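PDB 2ZXR: single-stranded-DNA-specific exonuclease RecJ from Thermus thermophilus, which degrades single-stranded DNA from the 5' end toward the 3' end and needs divalent metal ions, magnesium above all, for its activity. Local coordinates for residues A34-R38 with G39-K43; A308-Q311 with T312-A316; E415-A418 with A419-D423; R640-P643 with G644-S647. All coordinates share one frame; numbering follows the deposited sequence.

Interaction 1 of 4, residues A34-R38 with G39-K43; sequences AYWHR and GFRRK
Trp36 O, at the end of helix 29-37, is gripped twice: Gly39 N donates to it at 3.2 Å, and Arg41 NH1 adds a weak bond at 3.4 Å. With Phe40 N bonded to Tyr35 O at 2.8 Å, this is a Schellman motif. Gly39 has a positive phi (80°), where a CB would be jammed against the preceding carbonyl oxygen, Arg38 O. Past that turn the chain leaves the helix end, and Arg41 reaches back to it. Arg41 bends at chi2 (-46°), which swings its guanidinium alongside the indole of Trp36. The two flat groups stack at 19° with their centres 4.0 Å apart, an off-centre cation-pi contact over the five-membered ring, while Gln17 and Val21 of helix 15-25 touch the same arginine. Arg41 NE is buried here with no polar partner in the model. Phe40 CB packs against Tyr35 CB at 3.8 Å. The hydroxyl of Tyr35 bonds to the backbone oxygen of Glu446, tying this helix end to another part of the chain. The Phe40 ring turns its edge to Arg38, whose CB lies in the ring plane, 3.3 Å from Phe40 CD1.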
loop_
_atom_site.group_PDB
_atom_site.type_symbol
_atom_site.label_atom_id
_atom_site.label_comp_id
_atom_site.label_asym_id
_atom_site.label_seq_id
_atom_site.Cartn_x
_atom_site.Cartn_y
_atom_site.Cartn_z
ATOM N N ALA A 34 5.068 -13.083 -0.338
ATOM C CA ALA A 34 4.249 -11.936 0.081
ATOM C C ALA A 34 3.747 -12.125 1.520
ATOM O O ALA A 34 3.908 -11.240 2.378
ATOM C CB ALA A 34 3.071 -11.762 -0.875
ATOM N N TYR A 35 3.153 -13.283 1.797
ATOM C CA TYR A 35 2.676 -13.545 3.149
ATOM C C TYR A 35 3.820 -13.451 4.162
ATOM O O TYR A 35 3.664 -12.812 5.215
ATOM C CB TYR A 35 2.012 -14.918 3.236
ATOM C CG TYR A 35 0.764 -15.017 2.408
ATOM C CD1 TYR A 35 -0.303 -14.146 2.619
ATOM C CD2 TYR A 35 0.655 -15.956 1.390
ATOM C CE1 TYR A 35 -1.443 -14.216 1.825
ATOM C CE2 TYR A 35 -0.463 -16.028 0.594
ATOM C CZ TYR A 35 -1.512 -15.160 0.808
ATOM O OH TYR A 35 -2.618 -15.219 -0.002
ATOM N N TRP A 36 4.973 -14.056 3.848
ATOM C CA TRP A 36 6.095 -13.994 4.786
ATOM C C TRP A 36 6.457 -12.543 5.115
ATOM O O TRP A 36 6.665 -12.195 6.283
ATOM C CB TRP A 36 7.327 -14.707 4.235
ATOM C CG TRP A 36 8.458 -14.785 5.241
ATOM C CD1 TRP A 36 8.609 -15.714 6.244
ATOM C CD2 TRP A 36 9.581 -13.903 5.343
ATOM N NE1 TRP A 36 9.759 -15.459 6.957
ATOM C CE2 TRP A 36 10.375 -14.357 6.429
ATOM C CE3 TRP A 36 9.999 -12.777 4.626
ATOM C CZ2 TRP A 36 11.566 -13.716 6.810
ATOM C CZ3 TRP A 36 11.186 -12.138 5.006
ATOM C CH2 TRP A 36 11.953 -12.614 6.091
ATOM N N HIS A 37 6.515 -11.700 4.092
ATOM C CA HIS A 37 6.836 -10.291 4.275
ATOM C C HIS A 37 5.787 -9.499 5.051
ATOM O O HIS A 37 6.136 -8.575 5.778
ATOM C CB HIS A 37 7.054 -9.610 2.919
ATOM C CG HIS A 37 8.419 -9.841 2.341
ATOM N ND1 HIS A 37 9.579 -9.525 3.022
ATOM C CD2 HIS A 37 8.810 -10.366 1.156
ATOM C CE1 HIS A 37 10.623 -9.852 2.282
ATOM N NE2 HIS A 37 10.185 -10.364 1.145
ATOM N N ARG A 38 4.512 -9.845 4.880
ATOM C CA ARG A 38 3.420 -9.140 5.535
ATOM C C ARG A 38 3.161 -9.737 6.894
ATOM O O ARG A 38 2.212 -9.353 7.564
ATOM C CB ARG A 38 2.124 -9.242 4.716
ATOM C CG ARG A 38 2.251 -9.024 3.218
ATOM C CD ARG A 38 2.107 -7.574 2.839
ATOM N NE ARG A 38 2.504 -7.315 1.457
ATOM C CZ ARG A 38 1.666 -7.113 0.445
ATOM N NH1 ARG A 38 0.355 -7.144 0.644
ATOM N NH2 ARG A 38 2.150 -6.844 -0.762
ATOM N N GLY A 39 3.985 -10.698 7.287
ATOM C CA GLY A 39 3.817 -11.332 8.583
ATOM C C GLY A 39 2.745 -12.402 8.681
ATOM O O GLY A 39 2.390 -12.800 9.789
ATOM N N PHE A 40 2.206 -12.866 7.555
ATOM C CA PHE A 40 1.193 -13.921 7.606
ATOM C C PHE A 40 1.897 -15.277 7.649
ATOM O O PHE A 40 2.526 -15.684 6.675
ATOM C CB PHE A 40 0.265 -13.853 6.386
ATOM C CG PHE A 40 -0.571 -12.599 6.328
ATOM C CD1 PHE A 40 -0.079 -11.444 5.737
ATOM C CD2 PHE A 40 -1.848 -12.573 6.883
ATOM C CE1 PHE A 40 -0.843 -10.277 5.697
ATOM C CE2 PHE A 40 -2.621 -11.411 6.847
ATOM C CZ PHE A 40 -2.117 -10.263 6.254
ATOM N N ARG A 41 1.788 -15.976 8.778
ATOM C CA ARG A 41 2.447 -17.266 8.942
ATOM C C ARG A 41 1.516 -18.473 9.023
ATOM O O ARG A 41 1.788 -19.500 8.406
ATOM C CB ARG A 41 3.350 -17.234 10.181
ATOM C CG ARG A 41 4.364 -16.093 10.177
ATOM C CD ARG A 41 5.069 -15.956 8.823
ATOM N NE ARG A 41 5.917 -14.764 8.744
ATOM C CZ ARG A 41 7.112 -14.651 9.316
ATOM N NH1 ARG A 41 7.806 -13.523 9.188
ATOM N NH2 ARG A 41 7.618 -15.669 10.009
ATOM N N ARG A 42 0.429 -18.353 9.783
ATOM C CA ARG A 42 -0.535 -19.448 9.936
ATOM C C ARG A 42 -1.857 -19.052 9.285
ATOM O O ARG A 42 -2.064 -17.876 8.988
ATOM C CB ARG A 42 -0.763 -19.739 11.419
ATOM C CG ARG A 42 0.521 -19.850 12.220
ATOM C CD ARG A 42 0.244 -20.194 13.663
ATOM N NE ARG A 42 -0.595 -19.197 14.323
ATOM C CZ ARG A 42 -0.238 -17.933 14.545
ATOM N NH1 ARG A 42 0.956 -17.488 14.157
ATOM N NH2 ARG A 42 -1.076 -17.108 15.167
ATOM N N LYS A 43 -2.745 -20.020 9.061
ATOM C CA LYS A 43 -4.038 -19.727 8.440
ATOM C C LYS A 43 -4.845 -18.668 9.191
ATOM O O LYS A 43 -5.556 -17.871 8.576
ATOM C CB LYS A 43 -4.889 -20.993 8.318
ATOM C CG LYS A 43 -4.547 -21.891 7.141
ATOM C CD LYS A 43 -5.634 -22.947 6.937
ATOM C CE LYS A 43 -5.247 -23.974 5.879
ATOM N NZ LYS A 43 -4.994 -23.344 4.560
#

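Interaction 2 of 4, residues A308-Q311 with T312-A316; sequences ARRQ and TLEEA
This is an i to i+4 contact within helix 293-321, in a surface region of the fold, and its main polar link is the salt bridge between Arg310 and Glu314. Arg310 NH1 gives Glu314 OE1 a bond of 2.8 Å, with the oxygen lying in the guanidinium plane and approached on its syn side, though the nitrogen stands 26° out of the carboxylate plane. The arginine reaches it by folding at chi2 and chi3 (-90° and -58°), whereas the glutamate runs out extended, so the two side chains travel side by side. Each also has another partner: Arg310 NH2 bonds to Asn307 OD1, and Glu314 OE2 pairs with Arg350 of helix 341-355, as does Glu315. The guanidinium is thus fixed at two of its nitrogens, and the carboxylate is shared between two arginines.

On the neighbouring flank, Leu313 CD2 sits over the centre of one face of the Arg309 guanidinium, 3.8 Å from Arg309 CZ, an apolar lid on a charged plane. Thr312 turns OG1 back to the preceding turn. There Ala308 O accepts both Thr312 OG1, at 2.7 Å, and Thr312 N, at 3.0 Å, from opposite faces of its carbonyl plane. Regular backbone bonds, such as Leu313 N to Arg309 O, continue the spiral. The Arg310-Glu314 pair is the i to i+4 salt bridge of an alpha-helix, here on the side packed against helices 261-277 and 341-355.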
loop_
_atom_site.group_PDB
_atom_site.type_symbol
_atom_site.label_atom_id
_atom_site.label_comp_id
_atom_site.label_asym_id
_atom_site.label_seq_id
_atom_site.Cartn_x
_atom_site.Cartn_y
_atom_site.Cartn_z
ATOM N N ALA A 308 -19.313 16.025 -7.073
ATOM C CA ALA A 308 -19.056 16.578 -8.406
ATOM C C ALA A 308 -18.573 18.022 -8.261
ATOM O O ALA A 308 -17.732 18.494 -9.034
ATOM C CB ALA A 308 -20.336 16.535 -9.275
ATOM N N ARG A 309 -19.106 18.721 -7.263
ATOM C CA ARG A 309 -18.700 20.099 -7.004
ATOM C C ARG A 309 -17.252 20.088 -6.487
ATOM O O ARG A 309 -16.405 20.821 -6.978
ATOM C CB ARG A 309 -19.650 20.738 -5.987
ATOM C CG ARG A 309 -19.304 22.170 -5.541
ATOM C CD ARG A 309 -19.203 23.155 -6.723
ATOM N NE ARG A 309 -19.034 24.533 -6.252
ATOM C CZ ARG A 309 -18.660 25.556 -7.018
ATOM N NH1 ARG A 309 -18.407 25.372 -8.310
ATOM N NH2 ARG A 309 -18.530 26.770 -6.492
ATOM N N ARG A 310 -16.971 19.236 -5.510
ATOM C CA ARG A 310 -15.628 19.119 -4.959
ATOM C C ARG A 310 -14.650 18.823 -6.107
ATOM O O ARG A 310 -13.577 19.427 -6.196
ATOM C CB ARG A 310 -15.588 17.994 -3.908
ATOM C CG ARG A 310 -14.239 17.795 -3.173
ATOM C CD ARG A 310 -13.327 16.794 -3.917
ATOM N NE ARG A 310 -13.940 15.466 -4.088
ATOM C CZ ARG A 310 -13.344 14.436 -4.691
ATOM N NH1 ARG A 310 -12.117 14.566 -5.180
ATOM N NH2 ARG A 310 -13.973 13.277 -4.837
ATOM N N GLN A 311 -15.042 17.906 -6.997
ATOM C CA GLN A 311 -14.189 17.529 -8.114
ATOM C C GLN A 311 -13.908 18.691 -9.036
ATOM O O GLN A 311 -12.779 18.871 -9.466
ATOM C CB GLN A 311 -14.824 16.390 -8.911
ATOM C CG GLN A 311 -14.616 15.041 -8.254
ATOM C CD GLN A 311 -15.553 13.968 -8.790
ATOM O OE1 GLN A 311 -15.255 12.777 -8.710
ATOM N NE2 GLN A 311 -16.696 14.388 -9.327
ATOM N N THR A 312 -14.944 19.472 -9.326
ATOM C CA THR A 312 -14.832 20.619 -10.202
ATOM C C THR A 312 -13.893 21.659 -9.626
ATOM O O THR A 312 -12.981 22.105 -10.308
ATOM C CB THR A 312 -16.207 21.257 -10.452
ATOM O OG1 THR A 312 -17.094 20.256 -10.972
ATOM C CG2 THR A 312 -16.086 22.412 -11.466
ATOM N N LEU A 313 -14.108 22.044 -8.375
ATOM C CA LEU A 313 -13.237 23.025 -7.717
ATOM C C LEU A 313 -11.791 22.522 -7.654
ATOM O O LEU A 313 -10.847 23.268 -7.952
ATOM C CB LEU A 313 -13.723 23.308 -6.295
ATOM C CG LEU A 313 -15.064 24.025 -6.171
ATOM C CD1 LEU A 313 -15.585 23.945 -4.717
ATOM C CD2 LEU A 313 -14.882 25.501 -6.599
ATOM N N GLU A 314 -11.625 21.258 -7.262
ATOM C CA GLU A 314 -10.306 20.661 -7.140
ATOM C C GLU A 314 -9.560 20.698 -8.473
ATOM O O GLU A 314 -8.383 21.054 -8.533
ATOM C CB GLU A 314 -10.442 19.226 -6.686
ATOM C CG GLU A 314 -9.156 18.455 -6.659
ATOM C CD GLU A 314 -9.373 16.980 -6.367
ATOM O OE1 GLU A 314 -10.220 16.657 -5.487
ATOM O OE2 GLU A 314 -8.684 16.146 -7.012
ATOM N N GLU A 315 -10.254 20.321 -9.537
ATOM C CA GLU A 315 -9.643 20.319 -10.844
ATOM C C GLU A 315 -9.278 21.756 -11.264
ATOM O O GLU A 315 -8.197 21.973 -11.784
ATOM C CB GLU A 315 -10.560 19.656 -11.871
ATOM C CG GLU A 315 -9.760 19.002 -12.987
ATOM C CD GLU A 315 -8.890 17.818 -12.489
ATOM O OE1 GLU A 315 -7.849 17.560 -13.122
ATOM O OE2 GLU A 315 -9.241 17.141 -11.486
ATOM N N ALA A 316 -10.147 22.734 -11.024
ATOM C CA ALA A 316 -9.800 24.108 -11.370
ATOM C C ALA A 316 -8.605 24.610 -10.524
ATOM O O ALA A 316 -7.739 25.310 -11.036
ATOM C CB ALA A 316 -11.010 25.055 -11.188
#

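Interaction 3 of 4, residues E415-A418 with A419-D423; sequences EAYA and ARFPD
Tyr417, near the end of helix 407-419 in the DHHA1 domain, meets the chain that follows it with CD1 and the outer part of its ring. From CB the side chain sets off with CG anti to the backbone N (chi1 177°), which carries the ring out past the last turn. At CD1 the neighbour is Arg420: its NH1 lies 3.8 Å from Tyr417 CD1, near the plane of the phenol ring, while that ring edge meets one face of the guanidinium. The two planes stand 68° apart. Farther out, CE1, CE2 and CZ all face Phe421, the closest of these pairs being Tyr417 CZ to Phe421 CE1 at 3.6 Å. The tip, Tyr417 OH, comes within 3.4 Å of Phe421 CZ. Phe421 lies over one face of the tyrosine, toward its rim, and the rings are inclined at 53° with centroids 5.0 Å apart.

The backbone bonds at the same place are Arg420 N to Tyr417 O at 3.1 Å and Phe421 N to Ala418 O at the same length, both i to i+3 as the helix gives way to the loop leading to strand 426-433. Ile375 and helix 377-383, through Glu379, Ala380 and Ser383, also touch Tyr417. What joins the helix end to its exit loop is therefore an oblique aromatic pair, with a guanidinium face against the tyrosine's edge, the direct polar bonds between the segments being left to the backbone.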
loop_
_atom_site.group_PDB
_atom_site.type_symbol
_atom_site.label_atom_id
_atom_site.label_comp_id
_atom_site.label_asym_id
_atom_site.label_seq_id
_atom_site.Cartn_x
_atom_site.Cartn_y
_atom_site.Cartn_z
ATOM N N GLU A 415 11.036 27.140 2.574
ATOM C CA GLU A 415 11.956 26.705 1.524
ATOM C C GLU A 415 13.329 26.426 2.131
ATOM O O GLU A 415 14.028 25.489 1.715
ATOM C CB GLU A 415 12.123 27.776 0.443
ATOM C CG GLU A 415 10.928 27.986 -0.453
ATOM C CD GLU A 415 11.161 29.109 -1.461
ATOM O OE1 GLU A 415 12.182 29.813 -1.346
ATOM O OE2 GLU A 415 10.331 29.304 -2.366
ATOM N N ALA A 416 13.707 27.250 3.109
ATOM C CA ALA A 416 14.995 27.118 3.779
ATOM C C ALA A 416 14.983 25.922 4.690
ATOM O O ALA A 416 15.991 25.248 4.845
ATOM C CB ALA A 416 15.326 28.392 4.587
ATOM N N TYR A 417 13.848 25.664 5.316
ATOM C CA TYR A 417 13.747 24.505 6.181
ATOM C C TYR A 417 13.974 23.245 5.323
ATOM O O TYR A 417 14.771 22.372 5.683
ATOM C CB TYR A 417 12.366 24.436 6.832
ATOM C CG TYR A 417 12.192 23.212 7.680
ATOM C CD1 TYR A 417 12.866 23.083 8.895
ATOM C CD2 TYR A 417 11.423 22.140 7.234
ATOM C CE1 TYR A 417 12.785 21.907 9.636
ATOM C CE2 TYR A 417 11.333 20.959 7.966
ATOM C CZ TYR A 417 12.022 20.845 9.157
ATOM O OH TYR A 417 11.996 19.652 9.840
ATOM N N ALA A 418 13.293 23.171 4.181
ATOM C CA ALA A 418 13.399 22.010 3.290
ATOM C C ALA A 418 14.799 21.836 2.714
ATOM O O ALA A 418 15.234 20.706 2.449
ATOM C CB ALA A 418 12.371 22.118 2.143
ATOM N N ALA A 419 15.489 22.960 2.512
ATOM C CA ALA A 419 16.843 22.950 1.973
ATOM C C ALA A 419 17.830 22.252 2.909
ATOM O O ALA A 419 18.879 21.808 2.477
ATOM C CB ALA A 419 17.306 24.383 1.698
ATOM N N ARG A 420 17.487 22.157 4.186
ATOM C CA ARG A 420 18.343 21.501 5.169
ATOM C C ARG A 420 18.315 19.976 5.044
ATOM O O ARG A 420 19.090 19.275 5.706
ATOM C CB ARG A 420 17.910 21.904 6.582
ATOM C CG ARG A 420 18.267 23.351 6.928
ATOM C CD ARG A 420 17.427 23.915 8.072
ATOM N NE ARG A 420 17.241 22.972 9.175
ATOM C CZ ARG A 420 16.590 23.259 10.305
ATOM N NH1 ARG A 420 16.070 24.471 10.483
ATOM N NH2 ARG A 420 16.439 22.331 11.251
ATOM N N PHE A 421 17.435 19.457 4.193
ATOM C CA PHE A 421 17.339 18.015 4.053
ATOM C C PHE A 421 17.605 17.483 2.663
ATOM O O PHE A 421 17.535 18.214 1.672
ATOM C CB PHE A 421 15.964 17.521 4.510
ATOM C CG PHE A 421 15.607 17.935 5.899
ATOM C CD1 PHE A 421 15.238 19.243 6.172
ATOM C CD2 PHE A 421 15.650 17.024 6.939
ATOM C CE1 PHE A 421 14.913 19.643 7.466
ATOM C CE2 PHE A 421 15.326 17.413 8.242
ATOM C CZ PHE A 421 14.957 18.732 8.500
ATOM N N PRO A 422 17.967 16.195 2.577
ATOM C CA PRO A 422 18.226 15.599 1.266
ATOM C C PRO A 422 16.915 15.542 0.498
ATOM O O PRO A 422 15.838 15.615 1.099
ATOM C CB PRO A 422 18.777 14.211 1.609
ATOM C CG PRO A 422 18.372 13.979 3.050
ATOM C CD PRO A 422 18.469 15.339 3.663
ATOM N N ASP A 423 16.992 15.453 -0.821
ATOM C CA ASP A 423 15.777 15.381 -1.629
ATOM C C ASP A 423 14.972 14.129 -1.300
ATOM O O ASP A 423 15.535 13.082 -0.971
ATOM C CB ASP A 423 16.122 15.357 -3.114
ATOM C CG ASP A 423 16.687 16.673 -3.595
ATOM O OD1 ASP A 423 17.263 16.698 -4.706
ATOM O OD2 ASP A 423 16.536 17.677 -2.860
#

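Interaction 4 of 4, residues R640-P643 with G644-S647; sequences RRHP and GLFS
His642 is the N-cap of helix 643-655, and its backbone O accepts from Phe646 N at 2.9 Å, the first i to i+4 bond of the new helix. Just before it Arg641, with a positive phi (53°), ends helix 624-639 in a Schellman motif. The cap is made by the imidazole. His642 ND1 accepts from Leu645 N at 3.0 Å, nearly straight at 168°, with the donor tilted a little from the ring plane. CG of His642 stands anti to the backbone N (chi1 -165°), which brings the ring over the first turn. There Leu645 completes the grip: its CD1 sits over the centre of one ring face in a CH-pi contact, 3.4 Å from the ring centroid. The leucine covers that face while its own backbone N-H is capped by the same ring. At the far side of the imidazole, NE2 bonds to the backbone oxygen of Leu533, so both ring nitrogens are engaged.

Phe646 points its ring to Leu634 and Ala637 of the preceding helix and to Ala541 and Pro543 of strand 541-543, joining the helical pair to the sheet of this C-terminal domain. Ser647 closes the turn, its hydroxyl also bonded to Phe540 N and Ala541 N. Pro643 O receives Ser647 OG at 2.7 Å and Ser647 N at 2.9 Å, from opposite faces of its carbonyl plane.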
loop_
_atom_site.group_PDB
_atom_site.type_symbol
_atom_site.label_atom_id
_atom_site.label_comp_id
_atom_site.label_asym_id
_atom_site.label_seq_id
_atom_site.Cartn_x
_atom_site.Cartn_y
_atom_site.Cartn_z
ATOM N N ARG A 640 21.712 -9.798 -15.732
ATOM C CA ARG A 640 21.813 -8.391 -15.351
ATOM C C ARG A 640 23.128 -8.075 -14.627
ATOM O O ARG A 640 23.350 -6.940 -14.215
ATOM C CB ARG A 640 20.636 -8.020 -14.429
ATOM C CG ARG A 640 20.316 -6.542 -14.343
ATOM C CD ARG A 640 19.069 -6.186 -15.158
ATOM N NE ARG A 640 19.134 -6.641 -16.552
ATOM C CZ ARG A 640 18.920 -7.897 -16.963
ATOM N NH1 ARG A 640 18.616 -8.854 -16.089
ATOM N NH2 ARG A 640 19.022 -8.204 -18.257
ATOM N N ARG A 641 23.991 -9.072 -14.453
ATOM C CA ARG A 641 25.255 -8.854 -13.743
ATOM C C ARG A 641 24.982 -8.210 -12.389
ATOM O O ARG A 641 25.624 -7.244 -12.012
ATOM C CB ARG A 641 26.189 -7.935 -14.548
ATOM C CG ARG A 641 27.158 -8.648 -15.476
ATOM C CD ARG A 641 26.475 -9.139 -16.715
ATOM N NE ARG A 641 26.499 -10.596 -16.815
ATOM C CZ ARG A 641 26.068 -11.269 -17.881
ATOM N NH1 ARG A 641 25.585 -10.605 -18.930
ATOM N NH2 ARG A 641 26.114 -12.595 -17.896
ATOM N N HIS A 642 24.008 -8.728 -11.654
ATOM C CA HIS A 642 23.700 -8.151 -10.358
ATOM C C HIS A 642 24.277 -9.032 -9.254
ATOM O O HIS A 642 23.664 -10.020 -8.848
ATOM C CB HIS A 642 22.179 -7.984 -10.205
ATOM C CG HIS A 642 21.793 -7.094 -9.072
ATOM N ND1 HIS A 642 21.990 -7.446 -7.757
ATOM C CD2 HIS A 642 21.291 -5.835 -9.055
ATOM C CE1 HIS A 642 21.630 -6.445 -6.974
ATOM N NE2 HIS A 642 21.204 -5.454 -7.736
ATOM N N PRO A 643 25.466 -8.664 -8.734
ATOM C CA PRO A 643 26.139 -9.426 -7.683
ATOM C C PRO A 643 25.340 -9.752 -6.433
ATOM O O PRO A 643 25.386 -10.879 -5.956
ATOM C CB PRO A 643 27.393 -8.583 -7.390
ATOM C CG PRO A 643 27.679 -7.941 -8.724
ATOM C CD PRO A 643 26.292 -7.514 -9.146
ATOM N N GLY A 644 24.614 -8.774 -5.900
ATOM C CA GLY A 644 23.828 -9.017 -4.699
ATOM C C GLY A 644 22.707 -10.034 -4.862
ATOM O O GLY A 644 22.593 -10.956 -4.054
ATOM N N LEU A 645 21.890 -9.858 -5.908
ATOM C CA LEU A 645 20.750 -10.742 -6.214
ATOM C C LEU A 645 21.203 -12.129 -6.638
ATOM O O LEU A 645 20.597 -13.139 -6.303
ATOM C CB LEU A 645 19.902 -10.117 -7.331
ATOM C CG LEU A 645 19.101 -8.892 -6.854
ATOM C CD1 LEU A 645 18.566 -8.045 -8.009
ATOM C CD2 LEU A 645 17.972 -9.403 -5.955
ATOM N N PHE A 646 22.287 -12.170 -7.391
ATOM C CA PHE A 646 22.823 -13.442 -7.862
ATOM C C PHE A 646 23.361 -14.199 -6.659
ATOM O O PHE A 646 23.108 -15.396 -6.504
ATOM C CB PHE A 646 23.952 -13.193 -8.842
ATOM C CG PHE A 646 24.512 -14.436 -9.413
ATOM C CD1 PHE A 646 23.802 -15.150 -10.368
ATOM C CD2 PHE A 646 25.739 -14.920 -8.977
ATOM C CE1 PHE A 646 24.305 -16.318 -10.874
ATOM C CE2 PHE A 646 26.242 -16.094 -9.491
ATOM C CZ PHE A 646 25.527 -16.789 -10.436
ATOM N N SER A 647 24.108 -13.482 -5.809
ATOM C CA SER A 647 24.672 -14.084 -4.605
ATOM C C SER A 647 23.543 -14.581 -3.710
ATOM O O SER A 647 23.610 -15.671 -3.163
ATOM C CB SER A 647 25.507 -13.060 -3.810
ATOM O OG SER A 647 26.715 -12.716 -4.475
#

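All four contacts are local, each along a helix or at its end, and none touches another; the closest two, interactions 1 and 4, still have about 11 Å between nearest atoms. Interaction 4 is the most buried and caps the start of helix 643-655 where it follows helix 624-639, whereas interaction 2 lies on the surface within a single helix. Interactions 1 and 3, both partly buried, mark helix exits and set an arginine beside an aromatic ring: stacked flat in the first, steeply inclined in the second. Charge pairing across the segments belongs to interaction 2 alone, and an imidazole cap to interaction 4. Interactions 2 and 4 share a hydroxyl returning to a carbonyl one turn back.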